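WbmS, polysaccharide deacetylase involved in O-antigen biosynthesis (Bordetella bronchiseptica, PDB 3HFT) probably removes acetyl groups from a polysaccharide during O-antigen biosynthesis, as a zinc-binding member of the polysaccharide deacetylase family. Local coordinates at residues A22-I27 with F40-I45; V65-F70 with P85-G90; V212-E217 with I236-T241. All coordinates share one frame; numbering follows the deposited sequence.

In the fold
From the N terminus, contact 1 comes first: about a dozen residues after loop 22-27 the chain comes back as strand 39-44 and packs on it. Contact 2 opens only after this loop is closed, where strand 67-71 runs on through helix 77-83 to strand 87-91 at the border of the five-stranded parallel sheet. The two touch, since strands 39-44 and 67-71 are neighbours and Ser25 bonds to Glu88. Contact 3 follows in series, its centre about 24 Å from that of contact 1, and ties the end of helix 209-214 to the loop before helix 245-256. None of the three loops encloses or crosses another.

Contact 1 (A22-I27 with F40-I45); sequences ARISDI and FLTFDI
Phe40, near the start of the central strand 39-44, carries the packing against the 22-27 loop, and its CE2 corner is the tight spot. Arg23 O lies at the ring edge, near its plane, 3.2 Å from Phe40 CE2. Ala22 CB reaches the same CE2 obliquely at 3.5 Å, while Ile27 brings CD1 over one face and CG1 to 3.7 Å from CE2. A chi1 of -61° sets CG of Phe40 beside the backbone N, anti to the carbonyl carbon. Further along the strand the fit is looser: Ile24 CG1 stands 3.9 Å from Thr42 CG2, whereas the hydroxyl of Thr42 is bonded to Leu205 on the next strand.

No hydrogen bond passes directly between 22-27 and 40-45. Two waters lie beside Ala22 O and bridge to Leu41: one donates to both Ala22 O and Leu41 O, the other accepts from Leu41 N and lies within hydrogen-bonding distance of Ala22 O. Arg23 N gives a 2.8 Å bond to Asp26 OD2, and Arg23 NH2 a 2.7 Å salt bridge to Asp26 OD1, met on its syn lone pair. The chemistry thus implies a short 3-10 segment (24-26), held by the Arg23-Asp26 bonds, that meets 40-45 through apolar contact and bridging water, while the loop's direct polar ties to the parallel sheet run to Ile39, Thr68 and Glu88.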
loop_
_atom_site.group_PDB
_atom_site.type_symbol
_atom_site.label_atom_id
_atom_site.label_comp_id
_atom_site.label_asym_id
_atom_site.label_seq_id
_atom_site.Cartn_x
_atom_site.Cartn_y
_atom_site.Cartn_z
ATOM N N ALA A 22 10.261 -17.785 -10.148
ATOM C CA ALA A 22 10.404 -16.814 -11.206
ATOM C C ALA A 22 10.973 -15.492 -10.683
ATOM O O ALA A 22 11.136 -15.297 -9.479
ATOM C CB ALA A 22 9.039 -16.604 -11.873
ATOM N N ARG A 23 11.335 -14.625 -11.628
ATOM C CA ARG A 23 11.766 -13.273 -11.350
ATOM C C ARG A 23 10.571 -12.325 -11.429
ATOM O O ARG A 23 9.622 -12.572 -12.167
ATOM C CB ARG A 23 12.786 -12.858 -12.398
ATOM C CG ARG A 23 13.983 -13.787 -12.433
ATOM C CD ARG A 23 14.819 -13.496 -13.635
ATOM N NE ARG A 23 14.082 -13.754 -14.851
ATOM C CZ ARG A 23 14.394 -14.653 -15.770
ATOM N NH1 ARG A 23 15.469 -15.417 -15.665
ATOM N NH2 ARG A 23 13.624 -14.766 -16.828
ATOM N N ILE A 24 10.609 -11.225 -10.690
ATOM C CA ILE A 24 9.498 -10.263 -10.774
ATOM C C ILE A 24 9.250 -9.818 -12.227
ATOM O O ILE A 24 8.097 -9.745 -12.660
ATOM C CB ILE A 24 9.717 -9.040 -9.809
ATOM C CG1 ILE A 24 9.707 -9.490 -8.329
ATOM C CG2 ILE A 24 8.707 -7.904 -10.078
ATOM C CD1 ILE A 24 8.301 -9.855 -7.745
ATOM N N SER A 25 10.307 -9.571 -13.015
ATOM C CA SER A 25 10.096 -9.123 -14.399
ATOM C C SER A 25 9.536 -10.198 -15.324
ATOM O O SER A 25 9.256 -9.917 -16.502
ATOM C CB SER A 25 11.396 -8.596 -14.989
ATOM O OG SER A 25 12.420 -9.553 -14.830
ATOM N N ASP A 26 9.333 -11.412 -14.819
ATOM C CA ASP A 26 8.693 -12.462 -15.617
ATOM C C ASP A 26 7.166 -12.304 -15.600
ATOM O O ASP A 26 6.483 -12.928 -16.396
ATOM C CB ASP A 26 9.062 -13.858 -15.105
ATOM C CG ASP A 26 10.523 -14.203 -15.293
ATOM O OD1 ASP A 26 11.115 -13.841 -16.320
ATOM O OD2 ASP A 26 11.082 -14.896 -14.418
ATOM N N ILE A 27 6.629 -11.452 -14.721
ATOM C CA ILE A 27 5.184 -11.232 -14.630
ATOM C C ILE A 27 4.705 -10.524 -15.893
ATOM O O ILE A 27 5.235 -9.470 -16.260
ATOM C CB ILE A 27 4.823 -10.382 -13.401
ATOM C CG1 ILE A 27 5.176 -11.168 -12.124
ATOM C CG2 ILE A 27 3.316 -9.948 -13.403
ATOM C CD1 ILE A 27 5.244 -10.344 -10.835
ATOM N N PHE A 40 7.877 -16.179 -6.169
ATOM C CA PHE A 40 8.851 -15.127 -6.472
ATOM C C PHE A 40 9.655 -14.793 -5.215
ATOM O O PHE A 40 9.166 -14.106 -4.305
ATOM C CB PHE A 40 8.134 -13.873 -6.975
ATOM C CG PHE A 40 7.352 -14.084 -8.244
ATOM C CD1 PHE A 40 6.144 -14.725 -8.224
ATOM C CD2 PHE A 40 7.863 -13.677 -9.466
ATOM C CE1 PHE A 40 5.430 -14.949 -9.391
ATOM C CE2 PHE A 40 7.141 -13.874 -10.633
ATOM C CZ PHE A 40 5.928 -14.525 -10.588
ATOM N N LEU A 41 10.867 -15.342 -5.116
ATOM C CA LEU A 41 11.733 -15.053 -3.978
ATOM C C LEU A 41 12.366 -13.697 -4.222
ATOM O O LEU A 41 12.946 -13.441 -5.310
ATOM C CB LEU A 41 12.820 -16.122 -3.836
ATOM C CG LEU A 41 12.378 -17.555 -3.521
ATOM C CD1 LEU A 41 13.585 -18.523 -3.580
ATOM C CD2 LEU A 41 11.700 -17.612 -2.174
ATOM N N THR A 42 12.231 -12.813 -3.247
ATOM C CA THR A 42 12.779 -11.476 -3.342
ATOM C C THR A 42 13.641 -11.203 -2.106
ATOM O O THR A 42 13.337 -11.665 -1.004
ATOM C CB THR A 42 11.677 -10.387 -3.530
ATOM O OG1 THR A 42 10.918 -10.237 -2.327
ATOM C CG2 THR A 42 10.747 -10.712 -4.730
ATOM N N PHE A 43 14.713 -10.449 -2.322
ATOM C CA PHE A 43 15.676 -10.139 -1.293
ATOM C C PHE A 43 15.921 -8.650 -1.197
ATOM O O PHE A 43 16.384 -8.042 -2.130
ATOM C CB PHE A 43 16.969 -10.893 -1.606
ATOM C CG PHE A 43 16.784 -12.385 -1.575
ATOM C CD1 PHE A 43 16.934 -13.081 -0.388
ATOM C CD2 PHE A 43 16.418 -13.069 -2.716
ATOM C CE1 PHE A 43 16.692 -14.435 -0.334
ATOM C CE2 PHE A 43 16.183 -14.422 -2.689
ATOM C CZ PHE A 43 16.309 -15.108 -1.501
ATOM N N ASP A 44 15.554 -8.071 -0.064
ATOM C CA ASP A 44 15.829 -6.687 0.271
ATOM C C ASP A 44 17.213 -6.701 0.973
ATOM O O ASP A 44 17.367 -7.211 2.104
ATOM C CB ASP A 44 14.792 -6.140 1.235
ATOM C CG ASP A 44 13.422 -5.939 0.586
ATOM O OD1 ASP A 44 13.298 -6.055 -0.649
ATOM O OD2 ASP A 44 12.470 -5.643 1.338
ATOM N N ILE A 45 18.205 -6.196 0.277
ATOM C CA ILE A 45 19.605 -6.337 0.714
ATOM C C ILE A 45 19.852 -5.604 2.045
ATOM O O ILE A 45 20.574 -6.092 2.890
ATOM C CB ILE A 45 20.557 -5.980 -0.445
ATOM C CG1 ILE A 45 20.392 -7.023 -1.583
ATOM C CG2 ILE A 45 22.050 -5.891 0.033
ATOM C CD1 ILE A 45 21.242 -6.739 -2.859
HETATM O O HOH W 1 11.688 -13.169 -7.778
HETATM O O HOH W 2 11.958 -16.857 -7.284
#

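Contact 2 (V65-F70 with P85-G90)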
loop_
_atom_site.group_PDB
_atom_site.type_symbol
_atom_site.label_atom_id
_atom_site.label_comp_id
_atom_site.label_asym_id
_atom_site.label_seq_id
_atom_site.Cartn_x
_atom_site.Cartn_y
_atom_site.Cartn_z
ATOM N N VAL A 65 17.668 -21.680 -8.565
ATOM C CA VAL A 65 16.366 -21.047 -8.858
ATOM C C VAL A 65 16.507 -19.542 -9.168
ATOM O O VAL A 65 17.540 -18.914 -8.867
ATOM C CB VAL A 65 15.378 -21.220 -7.643
ATOM C CG1 VAL A 65 15.255 -22.689 -7.250
ATOM C CG2 VAL A 65 15.835 -20.405 -6.395
ATOM N N CYS A 66 15.462 -18.989 -9.776
ATOM C CA CYS A 66 15.338 -17.553 -10.030
ATOM C C CYS A 66 15.143 -16.790 -8.730
ATOM O O CYS A 66 14.645 -17.334 -7.746
ATOM C CB CYS A 66 14.108 -17.258 -10.901
ATOM S SG CYS A 66 14.289 -17.708 -12.621
ATOM N N ALA A 67 15.512 -15.511 -8.741
ATOM C CA ALA A 67 15.291 -14.646 -7.601
ATOM C C ALA A 67 15.470 -13.187 -8.025
ATOM O O ALA A 67 16.104 -12.902 -9.041
ATOM C CB ALA A 67 16.222 -15.023 -6.417
ATOM N N THR A 68 14.866 -12.277 -7.272
ATOM C CA THR A 68 14.978 -10.846 -7.543
ATOM C C THR A 68 15.606 -10.186 -6.315
ATOM O O THR A 68 15.236 -10.502 -5.197
ATOM C CB THR A 68 13.620 -10.252 -7.818
ATOM O OG1 THR A 68 12.987 -11.012 -8.857
ATOM C CG2 THR A 68 13.751 -8.790 -8.227
ATOM N N TRP A 69 16.538 -9.259 -6.538
ATOM C CA TRP A 69 17.365 -8.688 -5.453
ATOM C C TRP A 69 17.220 -7.196 -5.492
ATOM O O TRP A 69 17.493 -6.580 -6.534
ATOM C CB TRP A 69 18.859 -9.059 -5.666
ATOM C CG TRP A 69 19.081 -10.555 -5.737
ATOM C CD1 TRP A 69 18.797 -11.359 -6.788
ATOM C CD2 TRP A 69 19.549 -11.419 -4.692
ATOM N NE1 TRP A 69 19.108 -12.653 -6.502
ATOM C CE2 TRP A 69 19.563 -12.725 -5.214
ATOM C CE3 TRP A 69 20.019 -11.207 -3.396
ATOM C CZ2 TRP A 69 19.954 -13.831 -4.462
ATOM C CZ3 TRP A 69 20.413 -12.308 -2.637
ATOM C CH2 TRP A 69 20.396 -13.605 -3.188
ATOM N N PHE A 70 16.802 -6.597 -4.385
ATOM C CA PHE A 70 16.629 -5.143 -4.357
ATOM C C PHE A 70 17.833 -4.474 -3.688
ATOM O O PHE A 70 18.063 -4.645 -2.498
ATOM C CB PHE A 70 15.301 -4.776 -3.710
ATOM C CG PHE A 70 14.118 -5.237 -4.487
ATOM C CD1 PHE A 70 13.753 -4.609 -5.681
ATOM C CD2 PHE A 70 13.324 -6.264 -4.020
ATOM C CE1 PHE A 70 12.659 -5.032 -6.366
ATOM C CE2 PHE A 70 12.221 -6.665 -4.726
ATOM C CZ PHE A 70 11.903 -6.062 -5.905
ATOM N N PRO A 85 21.915 -15.278 -15.024
ATOM C CA PRO A 85 20.721 -15.041 -15.830
ATOM C C PRO A 85 19.415 -15.378 -15.106
ATOM O O PRO A 85 18.340 -14.984 -15.564
ATOM C CB PRO A 85 20.928 -15.953 -17.040
ATOM C CG PRO A 85 21.821 -17.035 -16.552
ATOM C CD PRO A 85 22.701 -16.426 -15.515
ATOM N N LEU A 86 19.500 -16.090 -13.991
ATOM C CA LEU A 86 18.313 -16.415 -13.213
ATOM C C LEU A 86 17.977 -15.320 -12.204
ATOM O O LEU A 86 16.919 -15.361 -11.561
ATOM C CB LEU A 86 18.521 -17.740 -12.469
ATOM C CG LEU A 86 18.783 -19.008 -13.278
ATOM C CD1 LEU A 86 18.802 -20.204 -12.350
ATOM C CD2 LEU A 86 17.758 -19.181 -14.369
ATOM N N PHE A 87 18.866 -14.344 -12.054
ATOM C CA PHE A 87 18.686 -13.299 -11.060
ATOM C C PHE A 87 18.355 -11.959 -11.682
ATOM O O PHE A 87 18.977 -11.545 -12.633
ATOM C CB PHE A 87 19.949 -13.125 -10.215
ATOM C CG PHE A 87 20.251 -14.289 -9.286
ATOM C CD1 PHE A 87 19.335 -15.304 -9.055
ATOM C CD2 PHE A 87 21.427 -14.299 -8.566
ATOM C CE1 PHE A 87 19.628 -16.332 -8.181
ATOM C CE2 PHE A 87 21.714 -15.325 -7.685
ATOM C CZ PHE A 87 20.812 -16.333 -7.490
ATOM N N GLU A 88 17.405 -11.259 -11.097
ATOM C CA GLU A 88 17.073 -9.915 -11.533
ATOM C C GLU A 88 17.555 -8.947 -10.448
ATOM O O GLU A 88 17.395 -9.208 -9.256
ATOM C CB GLU A 88 15.574 -9.778 -11.725
ATOM C CG GLU A 88 15.115 -8.343 -11.925
ATOM C CD GLU A 88 13.611 -8.223 -12.125
ATOM O OE1 GLU A 88 12.935 -9.271 -12.232
ATOM O OE2 GLU A 88 13.127 -7.063 -12.139
ATOM N N LEU A 89 18.165 -7.847 -10.868
ATOM C CA LEU A 89 18.600 -6.809 -9.946
ATOM C C LEU A 89 17.593 -5.659 -10.049
ATOM O O LEU A 89 17.313 -5.160 -11.146
ATOM C CB LEU A 89 19.999 -6.313 -10.302
ATOM C CG LEU A 89 20.628 -5.251 -9.375
ATOM C CD1 LEU A 89 20.800 -5.766 -7.935
ATOM C CD2 LEU A 89 21.967 -4.709 -9.934
ATOM N N GLY A 90 17.046 -5.269 -8.903
ATOM C CA GLY A 90 16.181 -4.112 -8.796
ATOM C C GLY A 90 16.761 -3.166 -7.754
ATOM O O GLY A 90 17.903 -3.359 -7.278
#
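Trp69 and Phe87 meet on one face of a parallel strand pair, the beta-alpha-beta unit in which helix 77-83 links strand 67-71 to the border strand 87-91. The indole turns its edge to the phenyl face in an edge-to-face pair, the planes 55° apart and the centroid of the five-membered ring 4.6 Å from that of Phe87. NE1 leads, standing over the phenyl face but offset toward its rim, 3.4 Å from Phe87 CG; CZ2 follows toward CE2 and CZ. The end of the Trp69 side chain thus comes nearer to strand 87-91, and Ile81 of the linking helix touches both side chains. Val65 O comes to the phenyl edge, 3.4 Å from Phe87 CE1.

The other face carries Thr68 and Glu88, side by side and pointing the same way. Glu88 is extended, with CG anti to its backbone N (chi1 169°), and its CD passes 3.9 Å from Thr68 CG2. Their polar ends find their hydrogen-bond partners outside the pair: the carboxylate binds Ser123 and Ser25, and Thr68 OG1 accepts from Ile24 N, which joins this face to the 22-27 loop. Phe70 CD1 rests 4.0 Å from CA of Gly90, which has no side chain to meet the ring.

Four backbone bonds alternate between the strands, and the last, Gly90 N to Trp69 O, is 2.7 Å long and nearly straight at 174°.

Contact 3 (V212-E217 with I236-T241); sequences VYMNTE and IRWRNT
Arg239 and Tyr213 form a short polar link: NE of the arginine donates to Tyr213 O at 2.7 Å, the oxygen lying in the guanidinium plane, and NH2 adds a weak second bond. A little further on, each asparagine's side-chain ND2 donates a hydrogen bond to the other's backbone carbonyl. Asn215 ND2 reaches Asn240 O at 2.9 Å, almost straight at 178° but above that carbonyl's plane, while Asn240 ND2 gives a 3.0 Å bond to Asn215 O. Asn240 N closes on Met214 O at 2.9 Å. The side-chain amides have further partners in Ser242 and Ala243.

Packing spreads outward from these bonds. Arg239 NH2 sits over the centre of the tyrosine ring in a cation-pi contact, with ring and guanidinium planes 72° apart; Ile236 CD1 lies over a face of the guanidinium. The Glu217 carboxylate stacks on the Asn240 amide with planes 5° apart, and itself pairs with Arg221. Selenomethionine Met214 lies beside Trp238, CE of Met214 3.6 Å from CB of Trp238.

Tyr213 O and Met214 O, from the last two helical residues, and Asn215 O just beyond them accept from Arg239 and Asn240; Asn215, with positive phi, is the C-prime residue of the Schellman motif that ends helix 209-214.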
loop_
_atom_site.group_PDB
_atom_site.type_symbol
_atom_site.label_atom_id
_atom_site.label_comp_id
_atom_site.label_asym_id
_atom_site.label_seq_id
_atom_site.Cartn_x
_atom_site.Cartn_y
_atom_site.Cartn_z
ATOM N N VAL A 212 18.655 -14.322 6.953
ATOM C CA VAL A 212 19.035 -15.645 6.415
ATOM C C VAL A 212 20.367 -16.055 7.061
ATOM O O VAL A 212 20.543 -17.182 7.478
ATOM C CB VAL A 212 19.110 -15.625 4.856
ATOM C CG1 VAL A 212 19.626 -16.961 4.280
ATOM C CG2 VAL A 212 17.701 -15.271 4.268
ATOM N N TYR A 213 21.313 -15.136 7.149
ATOM C CA TYR A 213 22.598 -15.442 7.769
ATOM C C TYR A 213 22.481 -15.887 9.229
ATOM O O TYR A 213 23.128 -16.841 9.638
ATOM C CB TYR A 213 23.543 -14.240 7.676
ATOM C CG TYR A 213 24.973 -14.623 7.949
ATOM C CD1 TYR A 213 25.805 -15.090 6.922
ATOM C CD2 TYR A 213 25.492 -14.575 9.231
ATOM C CE1 TYR A 213 27.106 -15.454 7.162
ATOM C CE2 TYR A 213 26.789 -14.980 9.475
ATOM C CZ TYR A 213 27.584 -15.407 8.431
ATOM O OH TYR A 213 28.877 -15.767 8.668
HETATM N N MSE A 214 21.680 -15.184 10.016
HETATM C CA MSE A 214 21.541 -15.497 11.453
HETATM C C MSE A 214 20.415 -16.480 11.741
HETATM O O MSE A 214 20.224 -16.855 12.894
HETATM C CB MSE A 214 21.252 -14.228 12.272
HETATM C CG MSE A 214 22.291 -13.100 12.064
HETATM SE SE MSE A 214 21.933 -11.638 13.311
HETATM C CE MSE A 214 22.472 -12.348 14.439
ATOM N N ASN A 215 19.663 -16.868 10.715
ATOM C CA ASN A 215 18.520 -17.779 10.885
ATOM C C ASN A 215 17.567 -17.220 11.914
ATOM O O ASN A 215 17.033 -17.931 12.770
ATOM C CB ASN A 215 18.958 -19.192 11.245
ATOM C CG ASN A 215 17.796 -20.197 11.254
ATOM O OD1 ASN A 215 16.853 -20.093 10.459
ATOM N ND2 ASN A 215 17.872 -21.173 12.151
ATOM N N THR A 216 17.295 -15.934 11.767
ATOM C CA THR A 216 16.480 -15.203 12.730
ATOM C C THR A 216 15.088 -15.805 12.946
ATOM O O THR A 216 14.322 -16.004 12.001
ATOM C CB THR A 216 16.266 -13.749 12.285
ATOM O OG1 THR A 216 17.536 -13.142 12.073
ATOM C CG2 THR A 216 15.445 -12.958 13.314
ATOM N N GLU A 217 14.795 -16.049 14.219
ATOM C CA GLU A 217 13.460 -16.442 14.678
ATOM C C GLU A 217 12.810 -15.380 15.595
ATOM O O GLU A 217 11.649 -15.482 15.906
ATOM C CB GLU A 217 13.552 -17.769 15.426
ATOM C CG GLU A 217 13.974 -17.684 16.892
ATOM C CD GLU A 217 15.444 -17.289 17.182
ATOM O OE1 GLU A 217 16.104 -16.491 16.483
ATOM O OE2 GLU A 217 15.940 -17.758 18.200
ATOM N N ILE A 236 28.747 -15.454 12.912
ATOM C CA ILE A 236 28.296 -16.834 12.736
ATOM C C ILE A 236 27.908 -17.485 14.101
ATOM O O ILE A 236 27.049 -18.389 14.156
ATOM C CB ILE A 236 29.414 -17.681 12.037
ATOM C CG1 ILE A 236 28.926 -19.102 11.728
ATOM C CG2 ILE A 236 30.681 -17.733 12.866
ATOM C CD1 ILE A 236 27.742 -19.122 10.862
ATOM N N ARG A 237 28.528 -17.004 15.185
ATOM C CA ARG A 237 28.261 -17.523 16.539
ATOM C C ARG A 237 26.817 -17.194 16.983
ATOM O O ARG A 237 26.267 -17.853 17.841
ATOM C CB ARG A 237 29.249 -16.960 17.547
ATOM C CG ARG A 237 30.703 -17.393 17.318
ATOM C CD ARG A 237 31.582 -16.927 18.384
ATOM N NE ARG A 237 31.212 -17.504 19.675
ATOM C CZ ARG A 237 31.605 -16.999 20.838
ATOM N NH1 ARG A 237 32.447 -15.978 20.885
ATOM N NH2 ARG A 237 31.193 -17.527 21.970
ATOM N N TRP A 238 26.230 -16.175 16.386
ATOM C CA TRP A 238 24.853 -15.779 16.679
ATOM C C TRP A 238 23.795 -16.480 15.832
ATOM O O TRP A 238 22.604 -16.223 16.014
ATOM C CB TRP A 238 24.692 -14.282 16.494
ATOM C CG TRP A 238 25.417 -13.493 17.489
ATOM C CD1 TRP A 238 26.722 -13.141 17.467
ATOM C CD2 TRP A 238 24.853 -12.907 18.644
ATOM N NE1 TRP A 238 27.011 -12.356 18.549
ATOM C CE2 TRP A 238 25.871 -12.203 19.294
ATOM C CE3 TRP A 238 23.562 -12.901 19.189
ATOM C CZ2 TRP A 238 25.652 -11.516 20.472
ATOM C CZ3 TRP A 238 23.343 -12.230 20.346
ATOM C CH2 TRP A 238 24.360 -11.528 20.968
ATOM N N ARG A 239 24.198 -17.387 14.952
ATOM C CA ARG A 239 23.196 -18.116 14.146
ATOM C C ARG A 239 22.319 -19.040 15.007
ATOM O O ARG A 239 22.817 -19.898 15.744
ATOM C CB ARG A 239 23.865 -18.954 13.048
ATOM C CG ARG A 239 22.870 -19.648 12.114
ATOM C CD ARG A 239 23.584 -20.340 10.963
ATOM N NE ARG A 239 24.061 -19.342 10.014
ATOM C CZ ARG A 239 24.863 -19.578 8.986
ATOM N NH1 ARG A 239 25.321 -20.785 8.735
ATOM N NH2 ARG A 239 25.247 -18.578 8.218
ATOM N N ASN A 240 21.017 -18.842 14.919
ATOM C CA ASN A 240 20.022 -19.665 15.599
ATOM C C ASN A 240 20.129 -21.079 15.120
ATOM O O ASN A 240 20.193 -21.306 13.934
ATOM C CB ASN A 240 18.640 -19.093 15.289
ATOM C CG ASN A 240 17.495 -19.968 15.726
ATOM O OD1 ASN A 240 17.594 -20.730 16.704
ATOM N ND2 ASN A 240 16.370 -19.824 15.022
ATOM N N THR A 241 20.178 -22.035 16.042
ATOM C CA THR A 241 20.273 -23.448 15.681
ATOM C C THR A 241 18.898 -24.140 15.637
ATOM O O THR A 241 18.792 -25.284 15.204
ATOM C CB THR A 241 21.287 -24.225 16.581
ATOM O OG1 THR A 241 20.957 -24.029 17.953
ATOM C CG2 THR A 241 22.704 -23.745 16.326
HETATM O O HOH W 3 30.493 -14.895 10.622
#